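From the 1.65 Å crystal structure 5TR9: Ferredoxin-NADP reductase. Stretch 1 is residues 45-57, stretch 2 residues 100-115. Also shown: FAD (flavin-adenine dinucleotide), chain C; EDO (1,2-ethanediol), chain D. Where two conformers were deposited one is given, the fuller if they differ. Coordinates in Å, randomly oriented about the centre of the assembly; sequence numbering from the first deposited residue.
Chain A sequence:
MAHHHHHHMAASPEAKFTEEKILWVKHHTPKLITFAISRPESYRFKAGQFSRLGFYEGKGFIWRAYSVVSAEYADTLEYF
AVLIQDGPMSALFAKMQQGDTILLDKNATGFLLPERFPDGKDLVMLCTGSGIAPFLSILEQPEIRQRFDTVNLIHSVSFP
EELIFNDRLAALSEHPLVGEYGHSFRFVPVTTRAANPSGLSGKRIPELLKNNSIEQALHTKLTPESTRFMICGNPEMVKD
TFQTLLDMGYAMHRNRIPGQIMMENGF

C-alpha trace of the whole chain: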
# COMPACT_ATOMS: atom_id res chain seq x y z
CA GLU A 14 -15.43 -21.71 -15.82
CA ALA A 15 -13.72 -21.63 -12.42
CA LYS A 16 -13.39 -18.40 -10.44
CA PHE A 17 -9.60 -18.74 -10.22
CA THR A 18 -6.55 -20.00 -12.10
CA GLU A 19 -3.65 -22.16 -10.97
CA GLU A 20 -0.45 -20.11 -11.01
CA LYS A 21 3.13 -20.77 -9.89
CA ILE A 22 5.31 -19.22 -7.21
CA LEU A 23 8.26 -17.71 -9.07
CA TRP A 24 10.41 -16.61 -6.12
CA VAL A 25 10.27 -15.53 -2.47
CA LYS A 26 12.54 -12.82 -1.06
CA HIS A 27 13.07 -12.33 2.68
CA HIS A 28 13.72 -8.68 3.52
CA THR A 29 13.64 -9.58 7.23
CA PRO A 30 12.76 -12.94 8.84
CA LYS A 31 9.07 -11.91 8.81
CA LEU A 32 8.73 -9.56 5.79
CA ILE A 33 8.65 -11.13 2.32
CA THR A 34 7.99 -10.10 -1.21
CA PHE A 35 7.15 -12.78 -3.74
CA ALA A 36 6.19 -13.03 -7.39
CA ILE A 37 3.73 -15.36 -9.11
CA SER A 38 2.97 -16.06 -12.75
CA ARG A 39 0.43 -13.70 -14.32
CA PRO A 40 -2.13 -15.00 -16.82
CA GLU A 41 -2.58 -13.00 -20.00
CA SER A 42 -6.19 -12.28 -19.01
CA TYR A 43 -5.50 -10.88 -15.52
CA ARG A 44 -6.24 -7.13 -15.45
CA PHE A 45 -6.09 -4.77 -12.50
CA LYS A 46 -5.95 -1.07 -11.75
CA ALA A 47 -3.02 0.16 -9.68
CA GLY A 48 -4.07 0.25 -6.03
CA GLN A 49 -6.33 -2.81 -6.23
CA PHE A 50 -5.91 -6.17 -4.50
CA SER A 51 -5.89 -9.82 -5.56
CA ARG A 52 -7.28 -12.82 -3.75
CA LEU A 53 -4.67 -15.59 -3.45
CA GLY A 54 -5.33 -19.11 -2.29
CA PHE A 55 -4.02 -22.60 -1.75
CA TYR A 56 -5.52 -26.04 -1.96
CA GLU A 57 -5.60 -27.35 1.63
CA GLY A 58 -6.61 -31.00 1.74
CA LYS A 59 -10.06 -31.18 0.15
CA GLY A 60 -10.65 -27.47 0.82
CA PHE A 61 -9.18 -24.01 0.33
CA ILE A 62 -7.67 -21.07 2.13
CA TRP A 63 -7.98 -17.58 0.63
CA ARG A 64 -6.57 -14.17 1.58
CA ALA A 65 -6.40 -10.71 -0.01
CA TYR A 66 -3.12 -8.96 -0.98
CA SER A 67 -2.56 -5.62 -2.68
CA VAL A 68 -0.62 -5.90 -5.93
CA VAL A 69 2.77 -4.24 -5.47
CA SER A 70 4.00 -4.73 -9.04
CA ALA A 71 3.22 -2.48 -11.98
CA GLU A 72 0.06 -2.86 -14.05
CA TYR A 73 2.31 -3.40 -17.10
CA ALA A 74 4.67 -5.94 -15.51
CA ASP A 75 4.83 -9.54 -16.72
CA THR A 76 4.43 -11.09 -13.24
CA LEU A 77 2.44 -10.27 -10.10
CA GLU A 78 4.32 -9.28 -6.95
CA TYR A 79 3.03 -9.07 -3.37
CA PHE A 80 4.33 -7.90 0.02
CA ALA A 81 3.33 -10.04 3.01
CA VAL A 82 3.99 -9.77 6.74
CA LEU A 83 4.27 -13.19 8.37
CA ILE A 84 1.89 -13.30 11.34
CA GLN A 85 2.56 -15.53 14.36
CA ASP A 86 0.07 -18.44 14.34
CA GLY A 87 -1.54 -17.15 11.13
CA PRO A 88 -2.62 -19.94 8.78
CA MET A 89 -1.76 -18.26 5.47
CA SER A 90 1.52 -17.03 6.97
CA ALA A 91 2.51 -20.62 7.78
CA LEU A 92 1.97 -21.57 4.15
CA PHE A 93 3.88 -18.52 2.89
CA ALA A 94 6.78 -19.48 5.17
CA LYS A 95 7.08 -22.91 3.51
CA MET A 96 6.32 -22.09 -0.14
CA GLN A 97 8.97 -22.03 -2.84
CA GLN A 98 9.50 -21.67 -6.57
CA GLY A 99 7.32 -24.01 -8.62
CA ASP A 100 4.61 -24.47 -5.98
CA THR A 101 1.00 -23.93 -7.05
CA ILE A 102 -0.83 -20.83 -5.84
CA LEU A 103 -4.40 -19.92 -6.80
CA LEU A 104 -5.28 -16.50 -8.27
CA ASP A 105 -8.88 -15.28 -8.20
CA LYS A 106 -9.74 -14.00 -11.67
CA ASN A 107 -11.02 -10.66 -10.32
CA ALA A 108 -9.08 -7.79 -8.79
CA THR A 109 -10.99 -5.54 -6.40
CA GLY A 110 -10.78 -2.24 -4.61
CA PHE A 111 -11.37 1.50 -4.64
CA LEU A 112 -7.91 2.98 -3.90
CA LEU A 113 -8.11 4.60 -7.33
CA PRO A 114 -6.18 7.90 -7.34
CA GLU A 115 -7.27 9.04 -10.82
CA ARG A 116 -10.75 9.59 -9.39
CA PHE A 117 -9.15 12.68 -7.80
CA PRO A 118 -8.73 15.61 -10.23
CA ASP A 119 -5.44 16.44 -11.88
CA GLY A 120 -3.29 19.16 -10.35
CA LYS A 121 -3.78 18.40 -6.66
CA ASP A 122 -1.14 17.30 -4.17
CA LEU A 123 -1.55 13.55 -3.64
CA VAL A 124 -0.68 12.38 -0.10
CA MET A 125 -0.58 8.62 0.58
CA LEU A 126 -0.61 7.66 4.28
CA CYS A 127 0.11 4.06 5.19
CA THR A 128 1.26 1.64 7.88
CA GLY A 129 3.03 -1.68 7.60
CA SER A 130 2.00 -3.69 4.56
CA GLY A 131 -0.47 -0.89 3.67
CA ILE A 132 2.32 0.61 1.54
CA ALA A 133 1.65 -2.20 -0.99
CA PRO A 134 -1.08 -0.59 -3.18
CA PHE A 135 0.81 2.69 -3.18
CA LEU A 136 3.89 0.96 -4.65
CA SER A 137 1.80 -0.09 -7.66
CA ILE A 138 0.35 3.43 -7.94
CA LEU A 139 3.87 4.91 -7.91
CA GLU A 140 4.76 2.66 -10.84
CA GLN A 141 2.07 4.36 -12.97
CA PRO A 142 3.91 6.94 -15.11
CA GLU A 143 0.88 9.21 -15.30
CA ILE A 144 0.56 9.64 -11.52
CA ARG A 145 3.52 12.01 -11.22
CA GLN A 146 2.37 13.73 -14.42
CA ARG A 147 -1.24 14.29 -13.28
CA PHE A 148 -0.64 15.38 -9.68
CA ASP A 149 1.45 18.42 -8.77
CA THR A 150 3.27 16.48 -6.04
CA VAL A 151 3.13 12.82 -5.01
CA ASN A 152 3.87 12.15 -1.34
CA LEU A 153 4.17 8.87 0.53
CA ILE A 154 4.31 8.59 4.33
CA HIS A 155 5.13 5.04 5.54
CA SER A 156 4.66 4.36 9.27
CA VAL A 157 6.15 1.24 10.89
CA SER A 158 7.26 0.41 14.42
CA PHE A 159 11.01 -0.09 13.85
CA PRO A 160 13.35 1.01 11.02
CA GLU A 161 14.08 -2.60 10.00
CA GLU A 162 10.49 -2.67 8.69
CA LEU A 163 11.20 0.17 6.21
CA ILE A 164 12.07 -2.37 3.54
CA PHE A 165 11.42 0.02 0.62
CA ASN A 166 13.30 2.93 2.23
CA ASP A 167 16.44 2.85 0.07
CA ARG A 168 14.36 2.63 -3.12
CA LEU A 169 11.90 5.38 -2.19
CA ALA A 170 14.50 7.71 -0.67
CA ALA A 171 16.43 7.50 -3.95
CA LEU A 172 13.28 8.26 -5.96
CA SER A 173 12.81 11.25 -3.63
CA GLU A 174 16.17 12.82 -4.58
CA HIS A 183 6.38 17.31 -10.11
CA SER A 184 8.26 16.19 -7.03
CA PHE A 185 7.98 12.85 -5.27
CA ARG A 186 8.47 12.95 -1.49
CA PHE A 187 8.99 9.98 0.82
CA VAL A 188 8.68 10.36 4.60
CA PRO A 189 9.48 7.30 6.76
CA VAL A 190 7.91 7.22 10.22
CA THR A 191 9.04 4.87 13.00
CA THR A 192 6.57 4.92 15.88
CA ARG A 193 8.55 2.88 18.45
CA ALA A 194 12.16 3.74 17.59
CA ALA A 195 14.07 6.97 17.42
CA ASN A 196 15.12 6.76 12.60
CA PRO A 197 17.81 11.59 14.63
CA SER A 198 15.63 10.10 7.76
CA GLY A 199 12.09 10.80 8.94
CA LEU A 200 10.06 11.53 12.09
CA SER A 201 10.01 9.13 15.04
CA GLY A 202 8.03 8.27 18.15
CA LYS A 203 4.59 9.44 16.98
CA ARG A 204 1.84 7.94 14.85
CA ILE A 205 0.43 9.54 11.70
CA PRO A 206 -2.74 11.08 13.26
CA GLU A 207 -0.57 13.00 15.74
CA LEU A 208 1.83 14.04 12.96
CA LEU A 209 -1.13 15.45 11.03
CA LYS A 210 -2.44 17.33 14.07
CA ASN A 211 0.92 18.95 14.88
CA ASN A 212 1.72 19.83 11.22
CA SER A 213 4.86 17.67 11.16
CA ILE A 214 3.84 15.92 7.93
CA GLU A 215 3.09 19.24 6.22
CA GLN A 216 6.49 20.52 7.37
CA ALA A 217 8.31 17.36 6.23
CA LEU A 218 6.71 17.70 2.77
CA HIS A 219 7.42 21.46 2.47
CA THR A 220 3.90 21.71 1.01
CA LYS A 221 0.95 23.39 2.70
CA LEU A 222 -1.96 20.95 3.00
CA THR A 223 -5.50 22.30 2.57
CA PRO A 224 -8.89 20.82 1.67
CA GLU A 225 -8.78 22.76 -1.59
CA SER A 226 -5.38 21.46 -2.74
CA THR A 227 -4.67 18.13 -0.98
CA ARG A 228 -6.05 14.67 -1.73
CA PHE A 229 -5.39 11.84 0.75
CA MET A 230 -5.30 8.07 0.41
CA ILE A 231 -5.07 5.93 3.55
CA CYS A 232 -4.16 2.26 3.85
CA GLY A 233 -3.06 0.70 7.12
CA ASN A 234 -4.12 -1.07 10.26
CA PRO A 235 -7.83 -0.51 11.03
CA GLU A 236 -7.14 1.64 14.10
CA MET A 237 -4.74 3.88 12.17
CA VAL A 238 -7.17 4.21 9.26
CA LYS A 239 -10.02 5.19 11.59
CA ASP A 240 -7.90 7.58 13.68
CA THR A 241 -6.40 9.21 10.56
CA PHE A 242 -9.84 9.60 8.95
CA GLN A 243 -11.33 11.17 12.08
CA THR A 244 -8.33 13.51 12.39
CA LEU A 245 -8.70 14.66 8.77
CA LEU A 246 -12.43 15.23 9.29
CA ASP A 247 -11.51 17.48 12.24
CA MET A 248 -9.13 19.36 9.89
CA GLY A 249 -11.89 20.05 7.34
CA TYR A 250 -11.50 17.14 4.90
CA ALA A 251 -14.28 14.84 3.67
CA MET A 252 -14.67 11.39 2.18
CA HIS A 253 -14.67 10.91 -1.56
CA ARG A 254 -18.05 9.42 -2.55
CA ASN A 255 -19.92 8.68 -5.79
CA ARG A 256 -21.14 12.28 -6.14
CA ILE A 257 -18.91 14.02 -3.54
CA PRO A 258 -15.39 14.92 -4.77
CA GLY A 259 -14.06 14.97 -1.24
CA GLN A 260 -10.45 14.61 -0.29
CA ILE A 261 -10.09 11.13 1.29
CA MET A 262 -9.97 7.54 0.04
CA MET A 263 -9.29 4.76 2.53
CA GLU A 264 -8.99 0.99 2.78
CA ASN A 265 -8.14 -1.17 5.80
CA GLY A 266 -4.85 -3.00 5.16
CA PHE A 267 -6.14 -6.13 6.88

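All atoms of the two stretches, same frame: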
# COMPACT_ATOMS: atom_id res chain seq x y z
N PHE A 45 -5.78 -5.48 -13.74
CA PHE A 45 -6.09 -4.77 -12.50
C PHE A 45 -5.76 -3.30 -12.69
O PHE A 45 -5.06 -2.92 -13.64
CB PHE A 45 -5.36 -5.37 -11.29
CG PHE A 45 -3.88 -5.13 -11.29
CD1 PHE A 45 -3.02 -5.97 -12.02
CD2 PHE A 45 -3.33 -4.09 -10.54
CE1 PHE A 45 -1.64 -5.75 -12.00
CE2 PHE A 45 -1.96 -3.86 -10.52
CZ PHE A 45 -1.11 -4.69 -11.26
N LYS A 46 -6.31 -2.48 -11.81
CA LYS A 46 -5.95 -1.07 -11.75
C LYS A 46 -5.02 -0.87 -10.56
O LYS A 46 -5.25 -1.42 -9.48
CB LYS A 46 -7.18 -0.18 -11.60
CG LYS A 46 -8.14 -0.24 -12.77
CD LYS A 46 -9.35 0.64 -12.50
CE LYS A 46 -10.43 0.47 -13.54
NZ LYS A 46 -10.02 1.01 -14.87
N ALA A 47 -3.97 -0.07 -10.76
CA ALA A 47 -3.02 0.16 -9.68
C ALA A 47 -3.73 0.65 -8.42
O ALA A 47 -4.55 1.57 -8.47
CB ALA A 47 -1.97 1.18 -10.11
N GLY A 48 -3.41 0.01 -7.29
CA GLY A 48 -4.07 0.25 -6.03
C GLY A 48 -5.02 -0.86 -5.61
O GLY A 48 -5.42 -0.92 -4.43
N GLN A 49 -5.39 -1.74 -6.53
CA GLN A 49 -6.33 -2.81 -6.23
C GLN A 49 -5.62 -4.03 -5.64
O GLN A 49 -4.39 -4.13 -5.61
CB GLN A 49 -7.09 -3.19 -7.50
CG GLN A 49 -8.06 -2.10 -7.93
CD GLN A 49 -9.00 -2.57 -9.01
OE1 GLN A 49 -8.58 -3.18 -10.00
NE2 GLN A 49 -10.28 -2.28 -8.84
N PHE A 50 -6.44 -4.96 -5.12
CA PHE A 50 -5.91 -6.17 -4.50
C PHE A 50 -6.42 -7.44 -5.18
O PHE A 50 -7.51 -7.47 -5.78
CB PHE A 50 -6.21 -6.20 -2.99
CG PHE A 50 -7.68 -6.16 -2.62
CD1 PHE A 50 -8.41 -7.35 -2.46
CD2 PHE A 50 -8.32 -4.96 -2.35
CE1 PHE A 50 -9.76 -7.32 -2.08
CE2 PHE A 50 -9.67 -4.92 -1.98
CZ PHE A 50 -10.38 -6.10 -1.84
N SER A 51 -5.59 -8.47 -5.10
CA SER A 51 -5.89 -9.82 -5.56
C SER A 51 -6.39 -10.65 -4.39
O SER A 51 -6.21 -10.30 -3.23
CB SER A 51 -4.63 -10.50 -6.12
OG SER A 51 -4.00 -9.71 -7.12
N ARG A 52 -7.02 -11.77 -4.72
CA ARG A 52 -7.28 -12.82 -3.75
C ARG A 52 -6.44 -14.03 -4.14
O ARG A 52 -6.55 -14.52 -5.27
CB ARG A 52 -8.77 -13.18 -3.68
CG ARG A 52 -9.53 -12.37 -2.65
CD ARG A 52 -11.03 -12.66 -2.68
NE ARG A 52 -11.35 -14.08 -2.85
CZ ARG A 52 -11.74 -14.89 -1.87
NH1 ARG A 52 -11.86 -14.44 -0.63
NH2 ARG A 52 -12.02 -16.16 -2.13
N LEU A 53 -5.58 -14.47 -3.23
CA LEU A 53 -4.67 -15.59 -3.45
C LEU A 53 -5.09 -16.74 -2.56
O LEU A 53 -5.61 -16.52 -1.46
CB LEU A 53 -3.23 -15.21 -3.13
CG LEU A 53 -2.66 -13.99 -3.86
CD1 LEU A 53 -1.21 -13.72 -3.40
CD2 LEU A 53 -2.73 -14.21 -5.36
N GLY A 54 -4.86 -17.96 -3.03
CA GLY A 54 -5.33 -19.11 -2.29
C GLY A 54 -4.43 -20.31 -2.47
O GLY A 54 -3.55 -20.35 -3.33
N PHE A 55 -4.67 -21.30 -1.62
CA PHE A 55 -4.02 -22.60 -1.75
C PHE A 55 -5.06 -23.70 -1.59
O PHE A 55 -6.03 -23.56 -0.84
CB PHE A 55 -2.94 -22.83 -0.68
CG PHE A 55 -1.75 -21.93 -0.81
CD1 PHE A 55 -0.77 -22.17 -1.76
CD2 PHE A 55 -1.59 -20.86 0.06
CE1 PHE A 55 0.34 -21.34 -1.87
CE2 PHE A 55 -0.48 -20.03 -0.03
CZ PHE A 55 0.49 -20.27 -0.99
N TYR A 56 -4.84 -24.80 -2.30
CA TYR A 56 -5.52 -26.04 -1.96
C TYR A 56 -5.02 -26.51 -0.60
O TYR A 56 -3.81 -26.59 -0.37
CB TYR A 56 -5.24 -27.11 -3.01
CG TYR A 56 -5.72 -26.81 -4.41
CD1 TYR A 56 -7.06 -26.53 -4.68
CD2 TYR A 56 -4.84 -26.87 -5.49
CE1 TYR A 56 -7.49 -26.30 -5.97
CE2 TYR A 56 -5.26 -26.63 -6.78
CZ TYR A 56 -6.59 -26.34 -7.01
OH TYR A 56 -7.03 -26.12 -8.30
N GLU A 57 -5.94 -26.81 0.32
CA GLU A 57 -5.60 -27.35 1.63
C GLU A 57 -6.43 -28.61 1.83
O GLU A 57 -7.62 -28.51 2.13
CB GLU A 57 -5.87 -26.35 2.75
CG GLU A 57 -4.72 -25.43 3.10
CD GLU A 57 -4.84 -24.88 4.51
OE1 GLU A 57 -3.83 -24.88 5.25
OE2 GLU A 57 -5.96 -24.48 4.89
N ASP A 100 5.84 -24.11 -6.69
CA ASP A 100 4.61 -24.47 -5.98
C ASP A 100 3.40 -23.79 -6.62
O ASP A 100 3.50 -22.69 -7.19
CB ASP A 100 4.70 -24.05 -4.51
CG ASP A 100 5.66 -24.91 -3.69
OD1 ASP A 100 6.14 -25.96 -4.19
OD2 ASP A 100 5.92 -24.52 -2.53
N THR A 101 2.26 -24.46 -6.51
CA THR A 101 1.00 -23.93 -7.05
C THR A 101 0.39 -22.94 -6.07
O THR A 101 0.29 -23.22 -4.87
CB THR A 101 0.02 -25.07 -7.31
OG1 THR A 101 0.49 -25.89 -8.39
CG2 THR A 101 -1.36 -24.53 -7.66
N ILE A 102 -0.05 -21.80 -6.59
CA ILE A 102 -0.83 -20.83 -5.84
C ILE A 102 -2.02 -20.45 -6.72
O ILE A 102 -1.91 -20.44 -7.95
CB ILE A 102 0.02 -19.60 -5.42
CG1 ILE A 102 -0.76 -18.68 -4.47
CG2 ILE A 102 0.51 -18.81 -6.65
CD1 ILE A 102 0.13 -17.68 -3.73
N LEU A 103 -3.16 -20.19 -6.09
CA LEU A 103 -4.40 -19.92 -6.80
C LEU A 103 -4.63 -18.41 -6.86
O LEU A 103 -4.43 -17.71 -5.87
CB LEU A 103 -5.58 -20.59 -6.12
CG LEU A 103 -5.40 -22.07 -5.77
CD1 LEU A 103 -6.69 -22.61 -5.18
CD2 LEU A 103 -4.99 -22.85 -7.00
N LEU A 104 -5.05 -17.93 -8.03
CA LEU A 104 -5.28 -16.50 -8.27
C LEU A 104 -6.73 -16.30 -8.68
O LEU A 104 -7.13 -16.72 -9.77
CB LEU A 104 -4.33 -15.97 -9.34
CG LEU A 104 -4.51 -14.52 -9.79
CD1 LEU A 104 -4.23 -13.55 -8.65
CD2 LEU A 104 -3.61 -14.25 -10.98
N ASP A 105 -7.52 -15.64 -7.82
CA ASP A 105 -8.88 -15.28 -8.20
C ASP A 105 -8.84 -14.43 -9.46
O ASP A 105 -7.96 -13.57 -9.61
CB ASP A 105 -9.55 -14.52 -7.04
CG ASP A 105 -11.03 -14.29 -7.26
OD1 ASP A 105 -11.40 -13.55 -8.19
OD2 ASP A 105 -11.83 -14.87 -6.50
N LYS A 106 -9.78 -14.68 -10.38
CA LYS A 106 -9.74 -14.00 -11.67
C LYS A 106 -10.04 -12.51 -11.57
O LYS A 106 -9.74 -11.76 -12.51
CB LYS A 106 -10.71 -14.66 -12.65
CG LYS A 106 -10.26 -16.03 -13.13
CD LYS A 106 -11.22 -16.65 -14.12
CE LYS A 106 -10.69 -18.00 -14.59
NZ LYS A 106 -11.67 -18.70 -15.46
N ASN A 107 -10.59 -12.04 -10.45
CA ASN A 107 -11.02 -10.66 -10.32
C ASN A 107 -10.14 -9.92 -9.32
O ASN A 107 -9.89 -10.42 -8.22
CB ASN A 107 -12.48 -10.58 -9.88
CG ASN A 107 -12.97 -9.14 -9.77
OD1 ASN A 107 -13.05 -8.42 -10.77
ND2 ASN A 107 -13.30 -8.72 -8.56
N ALA A 108 -9.69 -8.73 -9.71
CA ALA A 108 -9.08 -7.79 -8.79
C ALA A 108 -10.12 -6.77 -8.33
O ALA A 108 -11.03 -6.41 -9.08
CB ALA A 108 -7.88 -7.07 -9.43
N THR A 109 -9.95 -6.28 -7.10
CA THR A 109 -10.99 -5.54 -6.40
C THR A 109 -10.37 -4.32 -5.72
O THR A 109 -9.18 -4.30 -5.41
CB THR A 109 -11.66 -6.45 -5.32
OG1 THR A 109 -12.23 -7.60 -5.96
CG2 THR A 109 -12.76 -5.73 -4.55
N GLY A 110 -11.20 -3.30 -5.50
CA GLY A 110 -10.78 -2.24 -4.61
C GLY A 110 -10.99 -0.85 -5.16
O GLY A 110 -11.13 -0.67 -6.38
N PHE A 111 -11.01 0.14 -4.27
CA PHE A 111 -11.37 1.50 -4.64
C PHE A 111 -10.28 2.52 -4.32
O PHE A 111 -10.56 3.73 -4.34
CB PHE A 111 -12.69 1.88 -3.96
CG PHE A 111 -13.81 0.95 -4.31
CD1 PHE A 111 -14.38 0.97 -5.57
CD2 PHE A 111 -14.28 0.03 -3.38
CE1 PHE A 111 -15.41 0.11 -5.91
CE2 PHE A 111 -15.32 -0.83 -3.71
CZ PHE A 111 -15.87 -0.80 -4.98
N LEU A 112 -9.05 2.07 -4.03
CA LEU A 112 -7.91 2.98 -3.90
C LEU A 112 -7.47 3.36 -5.30
O LEU A 112 -6.47 2.86 -5.84
CB LEU A 112 -6.77 2.35 -3.13
CG LEU A 112 -6.96 2.11 -1.64
CD1 LEU A 112 -5.69 1.44 -1.11
CD2 LEU A 112 -7.26 3.43 -0.90
N LEU A 113 -8.22 4.28 -5.91
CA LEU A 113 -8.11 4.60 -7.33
C LEU A 113 -7.81 6.09 -7.45
O LEU A 113 -8.73 6.91 -7.55
CB LEU A 113 -9.39 4.21 -8.06
CG LEU A 113 -9.68 2.71 -8.01
CD1 LEU A 113 -11.05 2.41 -8.58
CD2 LEU A 113 -8.61 1.93 -8.77
N PRO A 114 -6.53 6.48 -7.48
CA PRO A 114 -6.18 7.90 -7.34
C PRO A 114 -6.65 8.77 -8.50
O PRO A 114 -6.82 9.98 -8.30
CB PRO A 114 -4.65 7.90 -7.24
CG PRO A 114 -4.23 6.58 -7.79
CD PRO A 114 -5.33 5.61 -7.52
N GLU A 115 -6.85 8.21 -9.69
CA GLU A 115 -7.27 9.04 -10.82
C GLU A 115 -8.72 9.47 -10.73
O GLU A 115 -9.17 10.26 -11.58
CB GLU A 115 -6.99 8.31 -12.12
CG GLU A 115 -5.48 8.21 -12.32
CD GLU A 115 -5.04 7.32 -13.45
OE1 GLU A 115 -5.81 7.06 -14.40
OE2 GLU A 115 -3.88 6.87 -13.37
PA FAD C . -5.09 -14.11 9.54
O1A FAD C . -5.89 -15.22 10.14
O2A FAD C . -5.62 -13.53 8.24
O5B FAD C . -4.94 -12.90 10.52
C5B FAD C . -4.56 -13.08 11.90
C4B FAD C . -4.38 -11.71 12.50
O4B FAD C . -3.16 -11.14 11.99
C3B FAD C . -5.46 -10.70 12.12
O3B FAD C . -6.59 -10.78 12.98
C2B FAD C . -4.73 -9.36 12.30
O2B FAD C . -4.71 -8.96 13.67
C1B FAD C . -3.30 -9.73 11.91
N9A FAD C . -2.91 -9.33 10.56
C8A FAD C . -3.31 -9.88 9.37
N7A FAD C . -2.74 -9.34 8.32
C5A FAD C . -1.90 -8.38 8.86
C6A FAD C . -1.02 -7.46 8.26
N6A FAD C . -0.84 -7.35 6.94
N1A FAD C . -0.33 -6.63 9.08
C2A FAD C . -0.51 -6.74 10.40
N3A FAD C . -1.31 -7.56 11.08
C4A FAD C . -1.98 -8.37 10.24
N1 FAD C . -1.61 -8.66 4.21
C2 FAD C . -0.34 -8.45 3.76
O2 FAD C . 0.63 -8.94 4.35
N3 FAD C . -0.14 -7.66 2.64
C4 FAD C . -1.14 -7.03 1.91
O4 FAD C . -0.85 -6.35 0.92
C4X FAD C . -2.48 -7.27 2.39
N5 FAD C . -3.48 -6.69 1.76
C5X FAD C . -4.76 -6.93 2.23
C6 FAD C . -5.84 -6.33 1.57
C7 FAD C . -7.14 -6.53 2.01
C7M FAD C . -8.28 -5.88 1.27
C8 FAD C . -7.38 -7.36 3.11
C8M FAD C . -8.79 -7.60 3.60
C9 FAD C . -6.31 -7.95 3.78
C9A FAD C . -5.00 -7.75 3.34
N10 FAD C . -3.89 -8.30 4.02
C10 FAD C . -2.62 -8.11 3.55
C1' FAD C . -4.07 -9.28 5.09
C2' FAD C . -3.99 -10.70 4.51
O2' FAD C . -5.15 -11.01 3.71
C3' FAD C . -3.84 -11.76 5.60
O3' FAD C . -4.81 -11.53 6.62
C4' FAD C . -2.41 -11.89 6.14
O4' FAD C . -1.58 -12.40 5.10
C5' FAD C . -2.31 -12.81 7.34
O5' FAD C . -2.92 -14.07 7.02
P FAD C . -2.92 -15.26 8.07
O1P FAD C . -1.49 -15.65 8.41
O2P FAD C . -3.83 -16.32 7.55
O3P FAD C . -3.58 -14.56 9.36
C1 EDO D . -9.62 -26.07 4.55
O1 EDO D . -9.51 -27.34 3.89
C2 EDO D . -10.90 -26.04 5.38
O2 EDO D . -12.03 -26.33 4.55
O HOH W 1 -8.07 -0.67 -3.75
O HOH W 2 -12.83 -3.79 -10.36
O HOH W 3 -9.72 -9.29 -5.38
O HOH W 4 -7.41 -11.66 -7.80
O HOH W 5 -2.19 -24.93 -3.84

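The two stretches run antiparallel, and backbone hydrogen bonds carry most of the polar load. Gly54 and Leu103 form a reciprocal pair: Leu103 N donates to Gly54 O at 2.8 Å, and Gly54 N donates to Leu103 O at 2.9 Å. One pair further along, Leu53 faces Leu104 without direct bonds between them, as the alternation of an antiparallel ladder requires, and Asp105 N then reaches Arg52 O at 2.9 Å. A second, separate bridge joins Phe50 to Thr109, with Phe50 N to Thr109 O at 2.8 Å and Thr109 N to Phe50 O at 3.0 Å. Between the two ladders the register slips by two residues, and water fills the gap. Water 4 accepts from Arg52 N and donates to the carbonyls of Asp105 and Asn107, so it satisfies backbone groups that the slip leaves without a partner across the stretches; water 3 adds a link, donating to Phe50 O and Asn107 O and accepting from Thr109 OG1.

Side chains add two polar links. Gln49, with both an amide donor and an acceptor, serves two needs: its NE2 donates almost linearly to Gly110 O at 3.1 Å, while its OE1 accepts from Lys46 N at 3.0 Å, bracing the type II turn from Lys46 to Gln49. Arg52 and Asp105 carry opposite charges, but their salt bridge is long, with Arg52 NE 3.8 Å from Asp105 OD2. Asp105 OD1 also accepts from Asn107 N at 2.8 Å, tying Asp105 to the backbone two residues on.

Glycine suits two points of close approach: Gly48 in the turn and Gly110 beside Gln49 and Phe50. At Gly48 a CB would lie 2.1 Å from Leu112 O, a clash, and the backbone angles of both Gly48 and Gly110 by themselves call for glycine. Water 1 bridges Gly48 O and Leu112 N.

The packing is apolar. Leu53 and Leu104 share one face of the sheet, where Leu53 CD2 meets Leu104 CD1 at 3.7 Å; Ile102 CD1 lies 3.8 Å from Phe55 CZ. On the other face Leu103, the residue most covered by the opposing stretch, lays its methyls over the Tyr56 ring, with CD1 4.0 Å from the ring centroid. The flat Phe50 ring offers two usable faces: Thr109 CB sits 4.1 Å from its centroid on one, and the flavin methyl C7M of FAD covers the opposite face, 3.7 Å from Phe50 CE2. Phe45 CB also touches Ala108 CB at 3.6 Å, where a small methyl permits close approach.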